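PDB 4AC1: endo-N-acetyl-beta-D-glucosaminidase from Hypocrea jecorina, which hydrolyses the N,N'-diacetylchitobiose core of N-linked glycans as a family 18 glycoside hydrolase, deglycosylating the cellulases of the fungus. Local coordinates for residues A[23-28]-A[270-275]; A[30-35]-A[278-283]; A[159-164]-A[186-191]; A[165-170]-A[192-197]. All coordinates share one frame; numbering follows the deposited sequence.

From the N terminus, residues 23-28 and then 30-35 lead from the first strand of the family 18 barrel into the second. Their partners, 270-275 and 278-283, come from the last helix and the C-terminal tail, so contacts 1 and 2 close loops of more than 240 residues, cross along the chain, and touch through Ile31. Inside both loops lie two much shorter ones. Contact 3 (159-164 with 186-191) and contact 4 (165-170 with 192-197) also cross, with centres 5 Å apart, and tie the loop after strand 151-154 to strand 185-189 and the loop that follows it. The two pairs are separate, with centres 24 to 28 Å apart.

Contact 1 (A[23-28]-A[270-275]). With ZN (zinc ion), chain H.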
# COMPACT_ATOMS: atom_id res chain seq x y z
N LEU A 23 15.02 0.74 -9.56
CA LEU A 23 15.73 -0.50 -9.89
C LEU A 23 16.73 -1.03 -8.85
O LEU A 23 16.96 -2.24 -8.82
CB LEU A 23 16.37 -0.44 -11.29
CG LEU A 23 15.38 -0.14 -12.43
CD1 LEU A 23 16.15 0.06 -13.71
CD2 LEU A 23 14.32 -1.22 -12.57
N PRO A 24 17.31 -0.15 -7.99
CA PRO A 24 18.20 -0.73 -6.97
C PRO A 24 17.50 -1.77 -6.09
O PRO A 24 18.16 -2.65 -5.55
CB PRO A 24 18.61 0.48 -6.15
CG PRO A 24 18.61 1.60 -7.16
CD PRO A 24 17.37 1.32 -7.98
N LEU A 25 16.18 -1.69 -5.99
CA LEU A 25 15.42 -2.67 -5.22
C LEU A 25 15.49 -4.08 -5.78
O LEU A 25 15.21 -5.05 -5.05
CB LEU A 25 13.95 -2.23 -5.11
CG LEU A 25 13.72 -1.04 -4.18
CD1 LEU A 25 12.34 -0.47 -4.39
CD2 LEU A 25 13.92 -1.45 -2.71
N ILE A 26 15.86 -4.21 -7.06
CA ILE A 26 16.06 -5.54 -7.65
C ILE A 26 17.51 -5.83 -8.03
O ILE A 26 17.84 -6.98 -8.31
CB ILE A 26 15.13 -5.83 -8.89
CG1 ILE A 26 15.37 -4.81 -10.01
CG2 ILE A 26 13.67 -5.91 -8.45
CD1 ILE A 26 14.84 -5.22 -11.38
N THR A 27 18.36 -4.82 -8.06
CA THR A 27 19.75 -5.02 -8.49
C THR A 27 20.72 -5.14 -7.33
O THR A 27 21.70 -5.88 -7.41
CB THR A 27 20.25 -3.92 -9.45
OG1 THR A 27 20.20 -2.65 -8.80
CG2 THR A 27 19.43 -3.90 -10.75
N GLU A 28 20.45 -4.44 -6.23
CA GLU A 28 21.30 -4.55 -5.04
C GLU A 28 21.09 -5.90 -4.35
O GLU A 28 20.00 -6.46 -4.39
CB GLU A 28 21.08 -3.39 -4.08
CG GLU A 28 21.39 -2.01 -4.66
CD GLU A 28 22.88 -1.74 -4.79
OE1 GLU A 28 23.67 -2.30 -4.00
OE2 GLU A 28 23.25 -0.96 -5.69
N GLU A 270 18.81 0.19 1.21
CA GLU A 270 19.33 -0.53 2.37
C GLU A 270 18.23 -0.97 3.33
O GLU A 270 18.33 -2.04 3.92
CB GLU A 270 20.41 0.27 3.08
CG GLU A 270 21.69 0.35 2.28
CD GLU A 270 22.78 1.15 2.96
OE1 GLU A 270 22.50 1.80 3.97
OE2 GLU A 270 23.94 1.12 2.46
N TRP A 271 17.16 -0.17 3.44
CA TRP A 271 16.00 -0.55 4.23
C TRP A 271 15.47 -1.92 3.78
O TRP A 271 15.29 -2.81 4.60
CB TRP A 271 14.90 0.50 4.09
CG TRP A 271 13.68 0.25 4.94
CD1 TRP A 271 13.49 0.67 6.22
CD2 TRP A 271 12.51 -0.48 4.56
NE1 TRP A 271 12.26 0.25 6.67
CE2 TRP A 271 11.64 -0.46 5.67
CE3 TRP A 271 12.10 -1.14 3.39
CZ2 TRP A 271 10.39 -1.09 5.65
CZ3 TRP A 271 10.85 -1.76 3.38
CH2 TRP A 271 10.01 -1.72 4.49
N ALA A 272 15.25 -2.09 2.48
CA ALA A 272 14.74 -3.35 1.95
C ALA A 272 15.68 -4.52 2.19
O ALA A 272 15.22 -5.64 2.39
CB ALA A 272 14.38 -3.23 0.48
N GLN A 273 16.99 -4.27 2.15
CA GLN A 273 17.98 -5.29 2.53
C GLN A 273 17.83 -5.73 3.99
O GLN A 273 17.77 -6.91 4.29
CB GLN A 273 19.40 -4.77 2.29
CG GLN A 273 19.74 -4.54 0.83
CD GLN A 273 21.12 -3.94 0.64
OE1 GLN A 273 21.51 -3.02 1.35
NE2 GLN A 273 21.84 -4.43 -0.36
N ILE A 274 17.73 -4.75 4.90
CA ILE A 274 17.55 -5.04 6.32
C ILE A 274 16.26 -5.80 6.58
O ILE A 274 16.23 -6.80 7.31
CB ILE A 274 17.64 -3.74 7.16
CG1 ILE A 274 19.07 -3.21 7.12
CG2 ILE A 274 17.17 -3.98 8.60
CD1 ILE A 274 19.31 -1.96 7.91
N VAL A 275 15.17 -5.34 5.98
CA VAL A 275 13.88 -6.00 6.20
C VAL A 275 13.83 -7.39 5.55
O VAL A 275 13.18 -8.28 6.06
CB VAL A 275 12.68 -5.10 5.80
CG1 VAL A 275 11.37 -5.78 6.08
CG2 VAL A 275 12.74 -3.82 6.59
ZN ZN H . 25.58 2.30 3.00
O HOH W 1 24.01 -2.53 -1.25
O HOH W 2 24.58 3.20 4.44
O HOH W 3 27.29 3.42 3.47
O HOH W 4 26.85 1.23 1.49
O HOH W 5 26.22 0.84 4.38
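Leu25 lies opposite Ala272 with CA atoms 7.2 Å apart and Glu28 opposite Gln273 at 8.3 Å between CA atoms, so the short helix 24-27 and Glu28 just beyond it meet the start of helix 270-279 at two points. At the inner one, CD2 of Leu25 packs on CB of Ala272 at 3.7 Å. The Leu25 CG sits beside its own backbone N (chi1 -72°), which carries the branched end across to the methyl although the side chain does not start out in that direction. At the outer point CB of Glu28 lies 3.9 Å from NE2 of Gln273, whose chain runs out extended, and the bend of the glutamate at chi2 (-74°) carries its carboxylate round to a water. That water joins carboxylate and amide, donating to Glu28 OE1 at 2.8 Å and accepting from Gln273 NE2 at 3.0 Å. The same NE2 also donates to the backbone O of Lys29, so two acceptors hold the amide. On the barrel-facing side, Trp271 and Val275 rest on strands 4-9 and 251-255, placing this helix as the last one packed on the (beta/alpha)8 barrel. On another side of the helix, Glu270 OE2 binds a zinc ion at 2.1 Å; Glu267 and four waters complete the six ligands, and Glu270 OE1 accepts from one of those waters at 2.6 Å. The chemistry thus grades from a buried apolar touch to a hydrated polar rim, where a water, not a direct bond, links the Glu28 carboxylate, probably charged, to a neutral amide.

Contact 2 (A[30-35]-A[278-283]); sequences GIALTH and ILRPGL
Arg280 places CG beside its backbone N (chi1 -67°) and keeps the chain straight from CG to NE (chi2 -180°), while Leu283 turns CG anti to its N (chi1 -171°); together these bring CD of the arginine and CD2 of the leucine to one methyl, CB of Ala32. The site joins the end of the last helix of the (beta/alpha)8 barrel to the loop leading into strand 35-42. Arg280 is the first residue beyond that helix and opens a type I beta turn to Leu283, closed by Leu283 N donating to Arg280 O at 3.1 Å. This turn folds the C-terminal residue back, so that Ala32 CB meets Arg280 CD at 3.8 Å and Leu283 CD2 at 4.2 Å. The guanidinium stands obliquely to the methyl, and its far end is engaged elsewhere: NH2 forms a salt bridge with Asp1 and also donates to Pro3 O, so both chain termini are gathered here. Ala32 is held from the helix side too, its N bonding to Thr276 OG1. Lying at the edge of the guanidinium, in its plane, a water accepts from Arg280 NE at 2.8 Å and donates to Ala32 O at 2.9 Å.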
# COMPACT_ATOMS: atom_id res chain seq x y z
N GLY A 30 20.61 -9.11 -1.82
CA GLY A 30 19.90 -9.46 -0.59
C GLY A 30 18.54 -8.81 -0.38
O GLY A 30 18.18 -8.52 0.76
N ILE A 31 17.79 -8.58 -1.46
CA ILE A 31 16.47 -7.97 -1.35
C ILE A 31 15.44 -8.92 -1.92
O ILE A 31 15.61 -9.44 -3.04
CB ILE A 31 16.40 -6.61 -2.09
CG1 ILE A 31 17.49 -5.66 -1.57
CG2 ILE A 31 15.02 -5.98 -1.93
CD1 ILE A 31 17.55 -4.35 -2.30
N ALA A 32 14.38 -9.17 -1.16
CA ALA A 32 13.29 -10.01 -1.64
C ALA A 32 12.02 -9.18 -1.73
O ALA A 32 11.05 -9.41 -1.00
CB ALA A 32 13.09 -11.24 -0.74
N LEU A 33 12.05 -8.17 -2.60
CA LEU A 33 10.89 -7.31 -2.79
C LEU A 33 9.80 -8.08 -3.50
O LEU A 33 10.06 -8.69 -4.53
CB LEU A 33 11.27 -6.10 -3.64
CG LEU A 33 10.17 -5.06 -3.82
CD1 LEU A 33 9.95 -4.31 -2.52
CD2 LEU A 33 10.54 -4.09 -4.92
N THR A 34 8.59 -8.11 -2.95
CA THR A 34 7.49 -8.80 -3.63
C THR A 34 6.55 -7.83 -4.35
O THR A 34 5.97 -8.21 -5.36
CB THR A 34 6.70 -9.71 -2.68
OG1 THR A 34 6.16 -8.92 -1.62
CG2 THR A 34 7.61 -10.79 -2.10
N HIS A 35 6.39 -6.61 -3.84
CA HIS A 35 5.44 -5.65 -4.39
C HIS A 35 5.99 -4.25 -4.36
O HIS A 35 6.55 -3.83 -3.33
CB HIS A 35 4.14 -5.68 -3.57
CG HIS A 35 3.47 -7.01 -3.57
ND1 HIS A 35 3.86 -8.04 -2.74
CD2 HIS A 35 2.49 -7.51 -4.36
CE1 HIS A 35 3.14 -9.11 -3.00
NE2 HIS A 35 2.30 -8.82 -3.99
N ILE A 278 15.30 -9.61 8.06
CA ILE A 278 14.31 -9.87 9.10
C ILE A 278 13.29 -10.94 8.67
O ILE A 278 12.99 -11.88 9.43
CB ILE A 278 13.59 -8.57 9.51
CG1 ILE A 278 14.57 -7.61 10.19
CG2 ILE A 278 12.35 -8.87 10.37
CD1 ILE A 278 14.01 -6.21 10.45
N LEU A 279 12.75 -10.81 7.46
CA LEU A 279 11.63 -11.63 7.02
C LEU A 279 12.07 -12.97 6.45
O LEU A 279 11.34 -13.97 6.55
CB LEU A 279 10.87 -10.90 5.93
CG LEU A 279 10.09 -9.67 6.37
CD1 LEU A 279 9.48 -8.99 5.13
CD2 LEU A 279 9.01 -10.04 7.39
N ARG A 280 13.24 -12.96 5.82
CA ARG A 280 13.78 -14.15 5.17
C ARG A 280 15.25 -14.36 5.56
O ARG A 280 16.14 -14.25 4.71
CB ARG A 280 13.62 -14.03 3.65
CG ARG A 280 12.16 -14.08 3.18
CD ARG A 280 12.01 -13.97 1.67
NE ARG A 280 10.61 -13.75 1.32
CZ ARG A 280 9.75 -14.71 0.98
NH1 ARG A 280 10.14 -15.98 0.91
NH2 ARG A 280 8.49 -14.39 0.71
N PRO A 281 15.49 -14.66 6.85
CA PRO A 281 16.87 -14.74 7.35
C PRO A 281 17.68 -15.91 6.78
O PRO A 281 18.89 -15.93 6.92
CB PRO A 281 16.71 -14.86 8.87
CG PRO A 281 15.32 -15.34 9.09
CD PRO A 281 14.49 -14.93 7.90
N GLY A 282 17.01 -16.87 6.14
CA GLY A 282 17.69 -18.01 5.53
C GLY A 282 18.04 -17.82 4.06
O GLY A 282 18.60 -18.73 3.44
N LEU A 283 17.69 -16.66 3.51
CA LEU A 283 18.01 -16.33 2.12
C LEU A 283 19.51 -16.04 1.97
O LEU A 283 20.16 -16.59 1.08
CB LEU A 283 17.18 -15.13 1.63
CG LEU A 283 17.21 -14.74 0.15
CD1 LEU A 283 16.50 -15.77 -0.71
CD2 LEU A 283 16.60 -13.37 -0.04
O HOH W 6 9.91 -11.00 1.08

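Contact 3 (A[159-164]-A[186-191]); sequences SALEDS and YNTQFY. With ZN (zinc ion), chain I; ACT (acetate ion), chain D.
Leu161 and Thr188 reach toward each other tip to tip, with the leucine CD1 lying 3.6 Å from the threonine OG1 and 3.9 Å from its CG2. The same methyl lies 4.3 Å from CB of Tyr186, so one carbon spans two residues of the strand. With chi1 at -55° the Thr188 CG2 is anti to the backbone N and OG1 lies beside that N, making a weak bond to Tyr186 O at 3.1 Å. Pro156, Ile206 and Phe211 also touch Leu161. In the (beta/alpha)8 barrel, Tyr186 and Thr188 point from strand 185-189 toward this outer layer, whereas Asn187 between them touches Met253 of strand 251-255. The 3-10 turn that presents Leu161 is pinned at Ser159 O, which accepts from Glu162 N and Ser164 N from opposite faces of its plane. Beyond it, Asp163 OD2 binds a zinc ion at 2.1 Å, shared with Asn209. At the C-terminal end of strand 185-189, Gln189 and Glu127 bind a second zinc, and the glutamine CB lies over one face of the Tyr191 ring, offset toward its rim. Without the amide, a leucine in place of Gln189 would probably leave that zinc less firmly held and Ala155 O without its donor. Tyr191 OH donates to the O of an acetate, probably from the crystallisation liquor, at 2.6 Å.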
# COMPACT_ATOMS: atom_id res chain seq x y z
N SER A 159 -5.41 0.74 14.41
CA SER A 159 -6.55 0.82 15.33
C SER A 159 -7.89 0.61 14.61
O SER A 159 -8.88 0.26 15.24
CB SER A 159 -6.54 2.13 16.12
OG SER A 159 -6.40 3.23 15.25
N ALA A 160 -7.94 0.84 13.30
CA ALA A 160 -9.18 0.61 12.54
C ALA A 160 -9.52 -0.87 12.43
O ALA A 160 -10.67 -1.23 12.12
CB ALA A 160 -9.10 1.24 11.17
N LEU A 161 -8.54 -1.73 12.69
CA LEU A 161 -8.75 -3.18 12.70
C LEU A 161 -8.96 -3.71 14.12
O LEU A 161 -9.04 -4.93 14.34
CB LEU A 161 -7.58 -3.90 12.02
CG LEU A 161 -7.25 -3.49 10.58
CD1 LEU A 161 -6.20 -4.42 10.01
CD2 LEU A 161 -8.49 -3.43 9.70
N GLU A 162 -9.04 -2.78 15.07
CA GLU A 162 -9.24 -3.06 16.50
C GLU A 162 -10.46 -2.31 17.05
O GLU A 162 -10.47 -1.93 18.22
CB GLU A 162 -8.00 -2.64 17.29
CG GLU A 162 -6.73 -3.35 16.86
CD GLU A 162 -5.47 -2.67 17.39
OE1 GLU A 162 -5.03 -1.65 16.82
OE2 GLU A 162 -4.92 -3.16 18.40
N ASP A 163 -11.47 -2.09 16.21
CA ASP A 163 -12.72 -1.43 16.64
C ASP A 163 -12.51 -0.01 17.18
O ASP A 163 -13.27 0.46 18.04
CB ASP A 163 -13.47 -2.30 17.67
CG ASP A 163 -13.64 -3.75 17.22
OD1 ASP A 163 -13.97 -3.97 16.04
OD2 ASP A 163 -13.44 -4.66 18.06
N SER A 164 -11.50 0.68 16.66
CA SER A 164 -11.10 1.98 17.20
C SER A 164 -10.76 3.00 16.09
O SER A 164 -11.29 2.92 14.98
CB SER A 164 -9.96 1.79 18.20
OG SER A 164 -9.71 2.96 18.94
N TYR A 186 -4.22 -6.32 3.99
CA TYR A 186 -4.33 -4.99 4.56
C TYR A 186 -2.94 -4.45 4.86
O TYR A 186 -2.19 -5.04 5.66
CB TYR A 186 -5.18 -5.04 5.84
CG TYR A 186 -6.58 -5.59 5.62
CD1 TYR A 186 -7.61 -4.75 5.18
CD2 TYR A 186 -6.89 -6.93 5.87
CE1 TYR A 186 -8.88 -5.23 4.96
CE2 TYR A 186 -8.18 -7.43 5.65
CZ TYR A 186 -9.17 -6.56 5.22
OH TYR A 186 -10.44 -7.06 5.01
N ASN A 187 -2.59 -3.35 4.20
CA ASN A 187 -1.34 -2.63 4.44
C ASN A 187 -1.55 -1.81 5.70
O ASN A 187 -2.00 -0.66 5.65
CB ASN A 187 -1.05 -1.71 3.25
CG ASN A 187 -0.67 -2.49 2.02
OD1 ASN A 187 0.34 -3.20 2.02
ND2 ASN A 187 -1.49 -2.37 0.97
N THR A 188 -1.26 -2.43 6.84
CA THR A 188 -1.79 -1.91 8.10
C THR A 188 -0.82 -0.90 8.70
O THR A 188 0.36 -1.19 8.91
CB THR A 188 -2.13 -3.07 9.06
OG1 THR A 188 -3.03 -3.97 8.41
CG2 THR A 188 -2.82 -2.58 10.31
N GLN A 189 -1.32 0.32 8.91
CA GLN A 189 -0.43 1.42 9.29
C GLN A 189 -0.19 1.45 10.81
O GLN A 189 -1.03 1.97 11.57
CB GLN A 189 -0.99 2.76 8.79
CG GLN A 189 -1.45 2.73 7.33
CD GLN A 189 -1.73 4.10 6.75
OE1 GLN A 189 -1.00 5.05 7.03
NE2 GLN A 189 -2.79 4.23 5.96
N PHE A 190 0.93 0.87 11.23
CA PHE A 190 1.37 0.90 12.64
C PHE A 190 2.24 2.14 12.89
O PHE A 190 3.43 2.04 13.22
CB PHE A 190 2.15 -0.38 13.01
CG PHE A 190 1.32 -1.64 13.02
CD1 PHE A 190 1.09 -2.37 11.85
CD2 PHE A 190 0.80 -2.13 14.22
CE1 PHE A 190 0.34 -3.53 11.87
CE2 PHE A 190 0.05 -3.31 14.25
CZ PHE A 190 -0.18 -4.01 13.07
N TYR A 191 1.62 3.30 12.73
CA TYR A 191 2.30 4.58 12.93
C TYR A 191 1.27 5.69 13.03
O TYR A 191 0.07 5.43 12.96
CB TYR A 191 3.35 4.83 11.83
CG TYR A 191 2.94 4.56 10.40
CD1 TYR A 191 2.35 5.55 9.60
CD2 TYR A 191 3.27 3.34 9.78
CE1 TYR A 191 2.02 5.31 8.25
CE2 TYR A 191 2.97 3.10 8.45
CZ TYR A 191 2.34 4.08 7.69
OH TYR A 191 2.07 3.80 6.36
ZN ZN I . -14.17 -6.63 17.70
C ACT D . 0.12 5.21 4.02
O ACT D . 1.03 5.61 4.78
OXT ACT D . -0.83 6.01 3.82
CH3 ACT D . 0.18 3.85 3.41
O HOH W 7 -15.13 -6.34 15.99
O HOH W 8 -15.84 -6.14 18.79
O HOH W 9 -13.22 -7.15 19.60
O HOH W 10 -14.85 -8.44 17.70

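Contact 4 (A[165-170]-A[192-197]); sequences SNLSGF and SGFGSM
The Phe194 ring receives Ser165 at its edge, the serine CB lying near the ring plane at 3.9 Å from CE1, while CD2 of Leu167 approaches CZ obliquely, also at 3.9 Å. Leu167 and Phe194 cross at about a right angle, so the leucine meets the outer end of the ring rather than running along it. Phe194 has CG beside its backbone N (chi1 -62°), which swings the ring out of its loop and toward residues 165-167; it supplies 72 Å² of the 139 Å² buried here. Val157 and Ser159 also touch this ring. The second flat group, Phe170, takes no part across the contact, but CB of Ser168 lies 3.5 Å above one of its faces, offset toward the rim. Between the two rings, Asn166 braces the loop. Its OD1 accepts from Ser168 N at 2.9 Å, an Asx turn in which the donor sits above the carbonyl plane, and its ND2 donates to Phe170 O at 2.7 Å, an acceptor that lies in the amide plane although the hydrogen bond is bent (N-H...O 132°). With both ends of the amide gripped, its rotation is restrained, and the bonds tie Asn166 to Ser168 and Phe170. The two loops follow strands 151-154 and 185-189 of the (beta/alpha)8 barrel, and the Leu167 side chain comes to about 4 Å from that of zinc-binding Glu127. Across the contact, then, the join is purely apolar: carbon atoms of Ser165 and Leu167 against one aromatic ring, with the directional bonds kept inside the 165-170 loop.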
# COMPACT_ATOMS: atom_id res chain seq x y z
N SER A 165 -9.89 3.96 16.41
CA SER A 165 -9.61 5.09 15.54
C SER A 165 -9.38 4.69 14.10
O SER A 165 -8.59 3.79 13.82
CB SER A 165 -8.43 5.90 16.05
OG SER A 165 -8.65 6.25 17.40
N ASN A 166 -10.04 5.41 13.20
CA ASN A 166 -10.14 5.03 11.80
C ASN A 166 -10.24 6.29 10.95
O ASN A 166 -10.98 7.22 11.28
CB ASN A 166 -11.39 4.15 11.65
CG ASN A 166 -11.66 3.69 10.22
OD1 ASN A 166 -10.80 3.71 9.34
ND2 ASN A 166 -12.90 3.23 10.00
N LEU A 167 -9.46 6.34 9.88
CA LEU A 167 -9.51 7.49 8.98
C LEU A 167 -10.55 7.35 7.88
O LEU A 167 -10.83 8.31 7.17
CB LEU A 167 -8.13 7.71 8.34
CG LEU A 167 -6.93 7.96 9.24
CD1 LEU A 167 -5.66 8.08 8.42
CD2 LEU A 167 -7.15 9.23 10.06
N SER A 168 -11.09 6.14 7.72
CA SER A 168 -11.83 5.76 6.50
C SER A 168 -13.34 5.89 6.57
O SER A 168 -14.01 5.72 5.56
CB SER A 168 -11.49 4.32 6.09
OG SER A 168 -10.09 4.09 6.06
N GLY A 169 -13.88 6.13 7.76
CA GLY A 169 -15.34 6.20 7.95
C GLY A 169 -16.01 4.84 8.02
O GLY A 169 -16.63 4.50 9.03
N PHE A 170 -15.92 4.06 6.95
CA PHE A 170 -16.52 2.73 6.94
C PHE A 170 -15.86 1.75 7.93
O PHE A 170 -14.75 1.99 8.42
CB PHE A 170 -16.51 2.12 5.53
CG PHE A 170 -15.13 1.92 4.97
CD1 PHE A 170 -14.38 0.81 5.35
CD2 PHE A 170 -14.58 2.83 4.06
CE1 PHE A 170 -13.11 0.60 4.84
CE2 PHE A 170 -13.30 2.61 3.53
CZ PHE A 170 -12.57 1.50 3.93
N SER A 192 1.76 6.92 13.22
CA SER A 192 0.91 8.12 13.32
C SER A 192 0.00 8.12 14.54
O SER A 192 -0.93 8.93 14.64
CB SER A 192 0.11 8.35 12.04
OG SER A 192 1.00 8.53 10.96
N GLY A 193 0.30 7.25 15.50
CA GLY A 193 -0.46 7.16 16.74
C GLY A 193 -1.41 5.98 16.77
O GLY A 193 -1.92 5.62 17.82
N PHE A 194 -1.60 5.31 15.62
CA PHE A 194 -2.68 4.33 15.45
C PHE A 194 -2.29 2.91 15.83
O PHE A 194 -3.14 2.05 16.03
CB PHE A 194 -3.20 4.38 14.01
CG PHE A 194 -3.79 5.70 13.66
CD1 PHE A 194 -4.95 6.16 14.30
CD2 PHE A 194 -3.18 6.52 12.73
CE1 PHE A 194 -5.49 7.40 14.00
CE2 PHE A 194 -3.72 7.75 12.41
CZ PHE A 194 -4.85 8.20 13.06
N GLY A 195 -0.99 2.67 15.96
CA GLY A 195 -0.50 1.35 16.33
C GLY A 195 1.00 1.30 16.43
O GLY A 195 1.69 2.21 15.98
N SER A 196 1.51 0.21 16.99
CA SER A 196 2.95 0.06 17.18
C SER A 196 3.42 -1.36 16.95
O SER A 196 2.79 -2.31 17.43
CB SER A 196 3.35 0.51 18.59
OG SER A 196 4.73 0.27 18.79
N MET A 197 4.52 -1.48 16.22
CA MET A 197 5.22 -2.76 16.07
C MET A 197 6.36 -2.94 17.07
O MET A 197 7.17 -3.84 16.91
CB MET A 197 5.72 -2.95 14.62
CG MET A 197 4.61 -3.26 13.61
SD MET A 197 3.73 -4.81 13.94
CE MET A 197 4.99 -6.01 13.55